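Local coordinates for protein N-acyl-D-glutamate deacylase (Bordetella bronchiseptica, PDB 3GIP) that hydrolyses the amide bond of N-acyl-D-glutamate, releasing D-glutamate and a carboxylate, as a zinc-dependent member of the amidohydrolase superfamily, at residues L79-I87 and P375-R383; R238-H249 and Q273-Y282. All blocks are in the same frame, centred on the assembly; numbering follows the deposited sequence.

Contact 1 of 2, residues L79-I87 and P375-R383; sequences LRWKTSQGI and PRLWGSFTR. With FMT (formic acid), chain D.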
loop_
_atom_site.group_PDB
_atom_site.type_symbol
_atom_site.label_atom_id
_atom_site.label_comp_id
_atom_site.label_asym_id
_atom_site.label_seq_id
_atom_site.Cartn_x
_atom_site.Cartn_y
_atom_site.Cartn_z
ATOM N N LEU A 79 3.810 -2.413 14.318
ATOM C CA LEU A 79 3.404 -2.765 12.957
ATOM C C LEU A 79 2.807 -4.172 12.888
ATOM O O LEU A 79 2.910 -4.846 11.865
ATOM C CB LEU A 79 4.607 -2.672 12.009
ATOM C CG LEU A 79 4.918 -1.312 11.374
ATOM C CD1 LEU A 79 3.874 -1.021 10.309
ATOM C CD2 LEU A 79 4.944 -0.210 12.412
ATOM N N ARG A 80 2.167 -4.604 13.972
ATOM C CA ARG A 80 1.586 -5.944 14.033
ATOM C C ARG A 80 0.513 -6.186 12.973
ATOM O O ARG A 80 0.294 -7.328 12.561
ATOM C CB ARG A 80 1.013 -6.197 15.431
ATOM C CG ARG A 80 0.542 -7.627 15.686
ATOM C CD ARG A 80 1.703 -8.605 15.777
ATOM N NE ARG A 80 1.279 -9.883 16.347
ATOM C CZ ARG A 80 2.109 -10.830 16.772
ATOM N NH1 ARG A 80 3.419 -10.653 16.690
ATOM N NH2 ARG A 80 1.627 -11.950 17.299
ATOM N N TRP A 81 -0.154 -5.123 12.533
ATOM C CA TRP A 81 -1.183 -5.267 11.510
ATOM C C TRP A 81 -0.568 -5.712 10.189
ATOM O O TRP A 81 -1.262 -6.248 9.327
ATOM C CB TRP A 81 -1.968 -3.956 11.330
ATOM C CG TRP A 81 -1.149 -2.733 10.998
ATOM C CD1 TRP A 81 -0.942 -2.192 9.761
ATOM C CD2 TRP A 81 -0.461 -1.886 11.926
ATOM N NE1 TRP A 81 -0.171 -1.055 9.861
ATOM C CE2 TRP A 81 0.139 -0.848 11.181
ATOM C CE3 TRP A 81 -0.293 -1.906 13.317
ATOM C CZ2 TRP A 81 0.897 0.164 11.780
ATOM C CZ3 TRP A 81 0.463 -0.896 13.914
ATOM C CH2 TRP A 81 1.045 0.121 13.142
ATOM N N LYS A 82 0.739 -5.501 10.042
ATOM C CA LYS A 82 1.456 -5.902 8.831
ATOM C C LYS A 82 2.037 -7.302 8.989
ATOM O O LYS A 82 1.779 -8.193 8.182
ATOM C CB LYS A 82 2.619 -4.949 8.535
ATOM C CG LYS A 82 2.249 -3.498 8.304
ATOM C CD LYS A 82 1.421 -3.296 7.049
ATOM C CE LYS A 82 1.409 -1.819 6.689
ATOM N NZ LYS A 82 0.436 -1.462 5.627
ATOM N N THR A 83 2.830 -7.494 10.037
ATOM C CA THR A 83 3.472 -8.780 10.257
ATOM C C THR A 83 2.505 -9.947 10.418
ATOM O O THR A 83 2.775 -11.049 9.934
ATOM C CB THR A 83 4.404 -8.731 11.488
ATOM O OG1 THR A 83 3.624 -8.529 12.669
ATOM C CG2 THR A 83 5.408 -7.594 11.351
ATOM N N SER A 84 1.379 -9.707 11.083
ATOM C CA SER A 84 0.396 -10.761 11.311
ATOM C C SER A 84 -0.281 -11.261 10.039
ATOM O O SER A 84 -0.950 -12.293 10.064
ATOM C CB SER A 84 -0.658 -10.306 12.323
ATOM O OG SER A 84 -1.459 -9.260 11.807
ATOM N N GLN A 85 -0.125 -10.533 8.936
ATOM C CA GLN A 85 -0.699 -10.985 7.674
ATOM C C GLN A 85 0.395 -11.315 6.657
ATOM O O GLN A 85 0.136 -11.427 5.454
ATOM C CB GLN A 85 -1.699 -9.963 7.107
ATOM C CG GLN A 85 -1.167 -8.579 6.805
ATOM C CD GLN A 85 -2.228 -7.692 6.176
ATOM O OE1 GLN A 85 -2.751 -7.996 5.100
ATOM N NE2 GLN A 85 -2.555 -6.591 6.844
ATOM N N GLY A 86 1.619 -11.473 7.162
ATOM C CA GLY A 86 2.752 -11.847 6.329
ATOM C C GLY A 86 3.531 -10.789 5.572
ATOM O O GLY A 86 4.368 -11.134 4.741
ATOM N N ILE A 87 3.286 -9.516 5.865
ATOM C CA ILE A 87 3.957 -8.416 5.177
ATOM C C ILE A 87 5.334 -8.114 5.766
ATOM O O ILE A 87 5.465 -7.933 6.976
ATOM C CB ILE A 87 3.082 -7.149 5.238
ATOM C CG1 ILE A 87 1.764 -7.406 4.505
ATOM C CG2 ILE A 87 3.808 -5.963 4.624
ATOM C CD1 ILE A 87 0.702 -6.357 4.770
ATOM N N PRO A 375 -11.344 -3.162 7.709
ATOM C CA PRO A 375 -10.589 -4.391 7.980
ATOM C C PRO A 375 -9.397 -4.694 7.076
ATOM O O PRO A 375 -8.556 -5.523 7.423
ATOM C CB PRO A 375 -11.665 -5.479 7.922
ATOM C CG PRO A 375 -12.671 -4.909 6.973
ATOM C CD PRO A 375 -12.753 -3.471 7.417
ATOM N N ARG A 376 -9.323 -4.024 5.930
ATOM C CA ARG A 376 -8.213 -4.233 5.002
ATOM C C ARG A 376 -6.884 -3.967 5.711
ATOM O O ARG A 376 -5.836 -4.473 5.311
ATOM C CB ARG A 376 -8.366 -3.311 3.790
ATOM C CG ARG A 376 -8.232 -1.837 4.115
ATOM C CD ARG A 376 -8.746 -0.979 2.974
ATOM N NE ARG A 376 -8.468 0.434 3.206
ATOM C CZ ARG A 376 -8.992 1.426 2.495
ATOM N NH1 ARG A 376 -9.836 1.169 1.503
ATOM N NH2 ARG A 376 -8.655 2.681 2.767
ATOM N N LEU A 377 -6.940 -3.170 6.771
ATOM C CA LEU A 377 -5.756 -2.836 7.557
ATOM C C LEU A 377 -5.080 -4.092 8.101
ATOM O O LEU A 377 -3.850 -4.191 8.114
ATOM C CB LEU A 377 -6.161 -1.933 8.728
ATOM C CG LEU A 377 -5.093 -1.573 9.762
ATOM C CD1 LEU A 377 -4.037 -0.675 9.129
ATOM C CD2 LEU A 377 -5.760 -0.864 10.940
ATOM N N TRP A 378 -5.893 -5.049 8.541
ATOM C CA TRP A 378 -5.389 -6.291 9.121
ATOM C C TRP A 378 -5.566 -7.559 8.295
ATOM O O TRP A 378 -4.928 -8.568 8.587
ATOM C CB TRP A 378 -6.048 -6.547 10.481
ATOM C CG TRP A 378 -5.531 -5.712 11.605
ATOM C CD1 TRP A 378 -5.834 -4.409 11.871
ATOM C CD2 TRP A 378 -4.615 -6.130 12.623
ATOM N NE1 TRP A 378 -5.163 -3.988 12.997
ATOM C CE2 TRP A 378 -4.408 -5.025 13.477
ATOM C CE3 TRP A 378 -3.948 -7.332 12.896
ATOM C CZ2 TRP A 378 -3.558 -5.085 14.587
ATOM C CZ3 TRP A 378 -3.104 -7.394 14.002
ATOM C CH2 TRP A 378 -2.919 -6.273 14.834
ATOM N N GLY A 379 -6.409 -7.533 7.271
ATOM C CA GLY A 379 -6.617 -8.773 6.539
ATOM C C GLY A 379 -6.475 -8.836 5.036
ATOM O O GLY A 379 -6.821 -9.855 4.445
ATOM N N SER A 380 -5.950 -7.791 4.411
ATOM C CA SER A 380 -5.815 -7.783 2.959
ATOM C C SER A 380 -5.081 -8.962 2.321
ATOM O O SER A 380 -5.640 -9.661 1.472
ATOM C CB SER A 380 -5.147 -6.483 2.497
ATOM O OG SER A 380 -5.997 -5.369 2.708
ATOM N N PHE A 381 -3.834 -9.197 2.717
ATOM C CA PHE A 381 -3.071 -10.275 2.095
ATOM C C PHE A 381 -3.591 -11.680 2.357
ATOM O O PHE A 381 -3.623 -12.518 1.453
ATOM C CB PHE A 381 -1.592 -10.142 2.479
ATOM C CG PHE A 381 -0.888 -9.048 1.729
ATOM C CD1 PHE A 381 -0.095 -9.342 0.625
ATOM C CD2 PHE A 381 -1.090 -7.714 2.074
ATOM C CE1 PHE A 381 0.485 -8.323 -0.131
ATOM C CE2 PHE A 381 -0.519 -6.687 1.328
ATOM C CZ PHE A 381 0.271 -6.992 0.222
ATOM N N THR A 382 -4.025 -11.935 3.581
ATOM C CA THR A 382 -4.545 -13.249 3.916
ATOM C C THR A 382 -5.945 -13.450 3.330
ATOM O O THR A 382 -6.368 -14.585 3.099
ATOM C CB THR A 382 -4.549 -13.433 5.434
ATOM O OG1 THR A 382 -5.116 -12.270 6.044
ATOM C CG2 THR A 382 -3.117 -13.621 5.941
ATOM N N ARG A 383 -6.663 -12.359 3.076
ATOM C CA ARG A 383 -7.987 -12.480 2.473
ATOM C C ARG A 383 -7.783 -12.873 1.011
ATOM O O ARG A 383 -8.575 -13.624 0.443
ATOM C CB ARG A 383 -8.761 -11.161 2.569
ATOM C CG ARG A 383 -10.224 -11.261 2.129
ATOM C CD ARG A 383 -10.961 -9.960 2.418
ATOM N NE ARG A 383 -12.373 -9.971 2.033
ATOM C CZ ARG A 383 -13.340 -10.597 2.700
ATOM N NH1 ARG A 383 -13.064 -11.283 3.802
ATOM N NH2 ARG A 383 -14.596 -10.519 2.274
HETATM C C FMT D . -9.752 3.909 -1.060
HETATM O O1 FMT D . -10.022 3.560 0.063
HETATM O O2 FMT D . -9.725 3.008 -2.046
HETATM O O HOH W 1 -2.245 -2.379 6.470
HETATM O O HOH W 2 -3.541 -10.073 10.362
#

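Contact 2 of 2, residues R238-H249 and Q273-Y282; sequences RGTGCATVVSHH and QGVEVALDIY. With ZN (zinc ion), chain F; FMT (formic acid), chain D.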
loop_
_atom_site.group_PDB
_atom_site.type_symbol
_atom_site.label_atom_id
_atom_site.label_comp_id
_atom_site.label_asym_id
_atom_site.label_seq_id
_atom_site.Cartn_x
_atom_site.Cartn_y
_atom_site.Cartn_z
ATOM N N ARG A 238 2.545 7.938 -21.105
ATOM C CA ARG A 238 2.885 7.788 -22.515
ATOM C C ARG A 238 3.726 8.956 -23.016
ATOM O O ARG A 238 4.629 8.778 -23.836
ATOM C CB ARG A 238 1.612 7.666 -23.358
ATOM C CG ARG A 238 0.796 6.415 -23.056
ATOM C CD ARG A 238 -0.444 6.310 -23.931
ATOM N NE ARG A 238 -1.260 7.517 -23.865
ATOM C CZ ARG A 238 -2.552 7.538 -23.555
ATOM N NH1 ARG A 238 -3.198 6.411 -23.275
ATOM N NH2 ARG A 238 -3.201 8.694 -23.527
ATOM N N GLY A 239 3.433 10.150 -22.513
ATOM C CA GLY A 239 4.174 11.321 -22.940
ATOM C C GLY A 239 5.557 11.452 -22.333
ATOM O O GLY A 239 6.480 11.929 -22.992
ATOM N N THR A 240 5.713 11.022 -21.084
ATOM C CA THR A 240 7.000 11.130 -20.397
ATOM C C THR A 240 7.777 9.827 -20.285
ATOM O O THR A 240 8.983 9.839 -20.032
ATOM C CB THR A 240 6.818 11.669 -18.967
ATOM O OG1 THR A 240 6.087 10.711 -18.190
ATOM C CG2 THR A 240 6.059 12.983 -18.984
ATOM N N GLY A 241 7.090 8.703 -20.463
ATOM C CA GLY A 241 7.746 7.412 -20.351
ATOM C C GLY A 241 7.910 6.993 -18.897
ATOM O O GLY A 241 8.583 6.008 -18.591
ATOM N N CYS A 242 7.288 7.743 -17.995
ATOM C CA CYS A 242 7.383 7.451 -16.570
ATOM C C CYS A 242 6.584 6.214 -16.168
ATOM O O CYS A 242 5.391 6.113 -16.467
ATOM C CB CYS A 242 6.890 8.654 -15.759
ATOM S SG CYS A 242 7.230 8.549 -13.989
ATOM N N ALA A 243 7.246 5.275 -15.494
ATOM C CA ALA A 243 6.578 4.064 -15.023
ATOM C C ALA A 243 5.401 4.538 -14.170
ATOM O O ALA A 243 5.543 5.453 -13.356
ATOM C CB ALA A 243 7.537 3.219 -14.199
ATOM N N THR A 244 4.247 3.898 -14.342
ATOM C CA THR A 244 3.035 4.310 -13.644
ATOM C C THR A 244 2.315 3.187 -12.913
ATOM O O THR A 244 2.296 2.048 -13.374
ATOM C CB THR A 244 2.048 4.926 -14.659
ATOM O OG1 THR A 244 2.682 6.021 -15.332
ATOM C CG2 THR A 244 0.781 5.411 -13.977
ATOM N N VAL A 245 1.723 3.522 -11.769
ATOM C CA VAL A 245 0.953 2.562 -10.987
ATOM C C VAL A 245 -0.397 3.191 -10.664
ATOM O O VAL A 245 -0.459 4.305 -10.144
ATOM C CB VAL A 245 1.645 2.196 -9.654
ATOM C CG1 VAL A 245 0.729 1.306 -8.825
ATOM C CG2 VAL A 245 2.957 1.476 -9.921
ATOM N N VAL A 246 -1.479 2.494 -11.002
ATOM C CA VAL A 246 -2.818 2.984 -10.705
ATOM C C VAL A 246 -3.197 2.379 -9.356
ATOM O O VAL A 246 -3.441 1.178 -9.250
ATOM C CB VAL A 246 -3.848 2.535 -11.766
ATOM C CG1 VAL A 246 -5.226 3.080 -11.403
ATOM C CG2 VAL A 246 -3.424 3.030 -13.148
ATOM N N SER A 247 -3.223 3.220 -8.326
ATOM C CA SER A 247 -3.537 2.785 -6.971
ATOM C C SER A 247 -4.972 2.319 -6.767
ATOM O O SER A 247 -5.901 2.843 -7.381
ATOM C CB SER A 247 -3.247 3.918 -5.985
ATOM O OG SER A 247 -1.874 4.274 -6.013
ATOM N N HIS A 248 -5.124 1.340 -5.877
ATOM C CA HIS A 248 -6.421 0.774 -5.513
ATOM C C HIS A 248 -7.470 0.960 -6.601
ATOM O O HIS A 248 -8.490 1.623 -6.403
ATOM C CB HIS A 248 -6.908 1.375 -4.176
ATOM C CG HIS A 248 -6.755 2.866 -4.062
ATOM N ND1 HIS A 248 -7.257 3.748 -4.994
ATOM C CD2 HIS A 248 -6.225 3.630 -3.075
ATOM C CE1 HIS A 248 -7.048 4.987 -4.590
ATOM N NE2 HIS A 248 -6.424 4.944 -3.426
ATOM N N HIS A 249 -7.219 0.354 -7.756
ATOM C CA HIS A 249 -8.126 0.485 -8.882
ATOM C C HIS A 249 -9.489 -0.107 -8.568
ATOM O O HIS A 249 -9.602 -1.232 -8.066
ATOM C CB HIS A 249 -7.526 -0.162 -10.128
ATOM C CG HIS A 249 -8.238 0.209 -11.389
ATOM N ND1 HIS A 249 -8.765 1.467 -11.599
ATOM C CD2 HIS A 249 -8.512 -0.506 -12.505
ATOM C CE1 HIS A 249 -9.335 1.507 -12.790
ATOM N NE2 HIS A 249 -9.195 0.323 -13.359
ATOM N N GLN A 273 2.499 -0.541 -25.698
ATOM C CA GLN A 273 3.303 0.505 -26.324
ATOM C C GLN A 273 4.656 0.709 -25.648
ATOM O O GLN A 273 5.456 1.531 -26.095
ATOM C CB GLN A 273 2.534 1.828 -26.323
ATOM C CG GLN A 273 1.243 1.806 -27.123
ATOM C CD GLN A 273 0.433 3.082 -26.956
ATOM O OE1 GLN A 273 -0.024 3.403 -25.857
ATOM N NE2 GLN A 273 0.258 3.819 -28.047
ATOM N N GLY A 274 4.908 -0.022 -24.566
ATOM C CA GLY A 274 6.183 0.106 -23.883
ATOM C C GLY A 274 6.179 0.860 -22.566
ATOM O O GLY A 274 7.204 0.920 -21.888
ATOM N N VAL A 275 5.044 1.449 -22.202
ATOM C CA VAL A 275 4.961 2.180 -20.942
ATOM C C VAL A 275 4.822 1.154 -19.829
ATOM O O VAL A 275 4.032 0.219 -19.948
ATOM C CB VAL A 275 3.727 3.110 -20.902
ATOM C CG1 VAL A 275 3.704 3.885 -19.590
ATOM C CG2 VAL A 275 3.750 4.059 -22.086
ATOM N N GLU A 276 5.598 1.305 -18.760
ATOM C CA GLU A 276 5.494 0.366 -17.652
ATOM C C GLU A 276 4.313 0.785 -16.799
ATOM O O GLU A 276 4.360 1.809 -16.123
ATOM C CB GLU A 276 6.767 0.359 -16.799
ATOM C CG GLU A 276 7.964 -0.289 -17.476
ATOM C CD GLU A 276 9.087 -0.603 -16.503
ATOM O OE1 GLU A 276 10.139 -1.102 -16.951
ATOM O OE2 GLU A 276 8.918 -0.356 -15.288
ATOM N N VAL A 277 3.243 0.000 -16.845
ATOM C CA VAL A 277 2.063 0.315 -16.060
ATOM C C VAL A 277 1.628 -0.884 -15.235
ATOM O O VAL A 277 1.597 -2.015 -15.724
ATOM C CB VAL A 277 0.883 0.762 -16.962
ATOM C CG1 VAL A 277 0.489 -0.357 -17.904
ATOM C CG2 VAL A 277 -0.300 1.185 -16.100
ATOM N N ALA A 278 1.323 -0.630 -13.971
ATOM C CA ALA A 278 0.859 -1.676 -13.073
ATOM C C ALA A 278 -0.270 -1.093 -12.238
ATOM O O ALA A 278 -0.634 0.071 -12.399
ATOM C CB ALA A 278 1.998 -2.157 -12.177
ATOM N N LEU A 279 -0.838 -1.904 -11.356
ATOM C CA LEU A 279 -1.925 -1.440 -10.508
ATOM C C LEU A 279 -1.995 -2.309 -9.268
ATOM O O LEU A 279 -1.243 -3.274 -9.130
ATOM C CB LEU A 279 -3.263 -1.518 -11.259
ATOM C CG LEU A 279 -3.727 -2.909 -11.718
ATOM C CD1 LEU A 279 -5.242 -2.911 -11.861
ATOM C CD2 LEU A 279 -3.077 -3.296 -13.037
ATOM N N ASP A 280 -2.889 -1.954 -8.355
ATOM C CA ASP A 280 -3.063 -2.748 -7.153
ATOM C C ASP A 280 -4.475 -2.603 -6.618
ATOM O O ASP A 280 -5.189 -1.651 -6.951
ATOM C CB ASP A 280 -2.017 -2.371 -6.080
ATOM C CG ASP A 280 -1.999 -0.883 -5.751
ATOM O OD1 ASP A 280 -2.930 -0.392 -5.078
ATOM O OD2 ASP A 280 -1.036 -0.200 -6.168
ATOM N N ILE A 281 -4.885 -3.579 -5.818
ATOM C CA ILE A 281 -6.205 -3.572 -5.201
ATOM C C ILE A 281 -6.131 -4.176 -3.807
ATOM O O ILE A 281 -5.132 -4.800 -3.436
ATOM C CB ILE A 281 -7.241 -4.439 -5.996
ATOM C CG1 ILE A 281 -6.784 -5.904 -6.067
ATOM C CG2 ILE A 281 -7.448 -3.884 -7.384
ATOM C CD1 ILE A 281 -7.247 -6.788 -4.901
ATOM N N TYR A 282 -7.188 -3.952 -3.032
ATOM C CA TYR A 282 -7.339 -4.586 -1.732
ATOM C C TYR A 282 -8.593 -5.418 -2.016
ATOM O O TYR A 282 -9.465 -4.996 -2.777
ATOM C CB TYR A 282 -7.532 -3.574 -0.587
ATOM C CG TYR A 282 -8.449 -2.413 -0.864
ATOM C CD1 TYR A 282 -9.835 -2.565 -0.831
ATOM C CD2 TYR A 282 -7.930 -1.151 -1.145
ATOM C CE1 TYR A 282 -10.681 -1.488 -1.071
ATOM C CE2 TYR A 282 -8.763 -0.069 -1.387
ATOM C CZ TYR A 282 -10.138 -0.243 -1.349
ATOM O OH TYR A 282 -10.964 0.826 -1.591
HETATM ZN ZN ZN F . -5.948 6.653 -2.289
HETATM C C FMT D . -9.752 3.909 -1.060
HETATM O O1 FMT D . -10.022 3.560 0.063
HETATM O O2 FMT D . -9.725 3.008 -2.046
HETATM O O HOH W 3 7.792 3.162 -18.272
HETATM O O HOH W 4 -0.561 2.086 -5.179
HETATM O O HOH W 5 -8.844 -1.593 -4.804
#

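Contact 1 of 2, residues L79-I87 and P375-R383
Trp378 lays its indole flat against the turn of chain at Trp81. The CA of Trp81 stands 3.5 Å from the centroid of the six-membered ring of Trp378, only 4° off the ring normal, a CH-pi contact over the face, and Trp81 CB sits on the same face. The planes of the two five-membered rings meet obliquely, at 58°, and Trp81 CD1 touches Leu377 CD1 at 3.5 Å. Arg80 CG comes within 3.8 Å of Trp378 CH2, and Ser84 OG, which donates to Arg80 O, within 3.3 Å of Trp378 CZ3.

Beside this, Gln85 reaches straight across to helix 376-391. Its chain is extended beyond CG (chi2 177°), which carries the amide in between the two backbones. OE1 accepts from Phe381 N at 2.9 Å, nearly in line with the side-chain C=O, while NE2 turns back to its own segment and donates to Trp81 O at 2.8 Å, with that oxygen in the amide plane. Phe381 N has no bond to the preceding turn of its kinked helix, and OE1 supplies the acceptor. The same OE1 lies at the edge of the Phe381 ring, one face of which carries Ile87 CG1, offset toward the rim.

Gly86 is the C-prime residue of a Schellman motif, Ile87 N to Lys82 O and Gly86 N to Thr83 O, that leads into strand 87-92. With both ends of the Gln85 amide bonded to backbone, its flip is fixed, and a buried polar group pins the kink of one helix to the end of another amid aromatic packing.

Contact 2 of 2, residues R238-H249 and Q273-Y282
His248 and Tyr282 meet just past the ends of two parallel strands, beside the zinc. His248 NE2 binds the metal at 2.1 Å, in a site shared with Cys95 and His218, and its CB packs 3.6 Å from Tyr282 CE2. A formate, probably from the crystallisation liquor, lies beside both: its O2 is over one face of the imidazole and takes a 2.6 Å hydrogen bond from Tyr282 OH, in the plane of the phenol ring. Lys250, Ser288 and Arg376 also hold it.

Behind this shell stands Asp280. Its chi1 of 54° turns the carboxylate toward the loop that follows strand 243-246, where OD1 accepts from His248 N at 2.9 Å, met from above the carboxylate plane. OD2 leans on Val245 CG1 at 3.5 Å.

Further out, strands 243-246 and 277-281 of the family's TIM-barrel fold pair in parallel. Thr244 N donates to Glu276 O, Ala278 N to Thr244 O and Val246 N to Ala278 O. Past the weak 3.3 Å bond from Asp280 N to Val246 O, the pairing is carried on by Asp280 OD1 and O, which accept from His248 N and His249 N. Asp280, gripping the backbone of a zinc ligand, probably helps set where its imidazole points.

Overall arrangement
The centres of contact 1 and contact 2 are 24 Å apart, on opposite sides of the chain's centre. Contact 2 falls wholly within the sequence between the two segments of contact 1. It joins neighbouring parallel strands of the TIM-barrel-like core through a beta-alpha-beta unit with helix 260-272; contact 1 instead brings helix 80-83 and the turn that leads into strand 87-92 against the start of helix 376-391, far later in the chain. Helix 376-391 thus links the seam with 79-87 to the pocket beside the zinc, where Arg376 makes a cation-pi contact with Tyr282 of 273-282 and both bind the same formate. That pocket probably receives anionic groups.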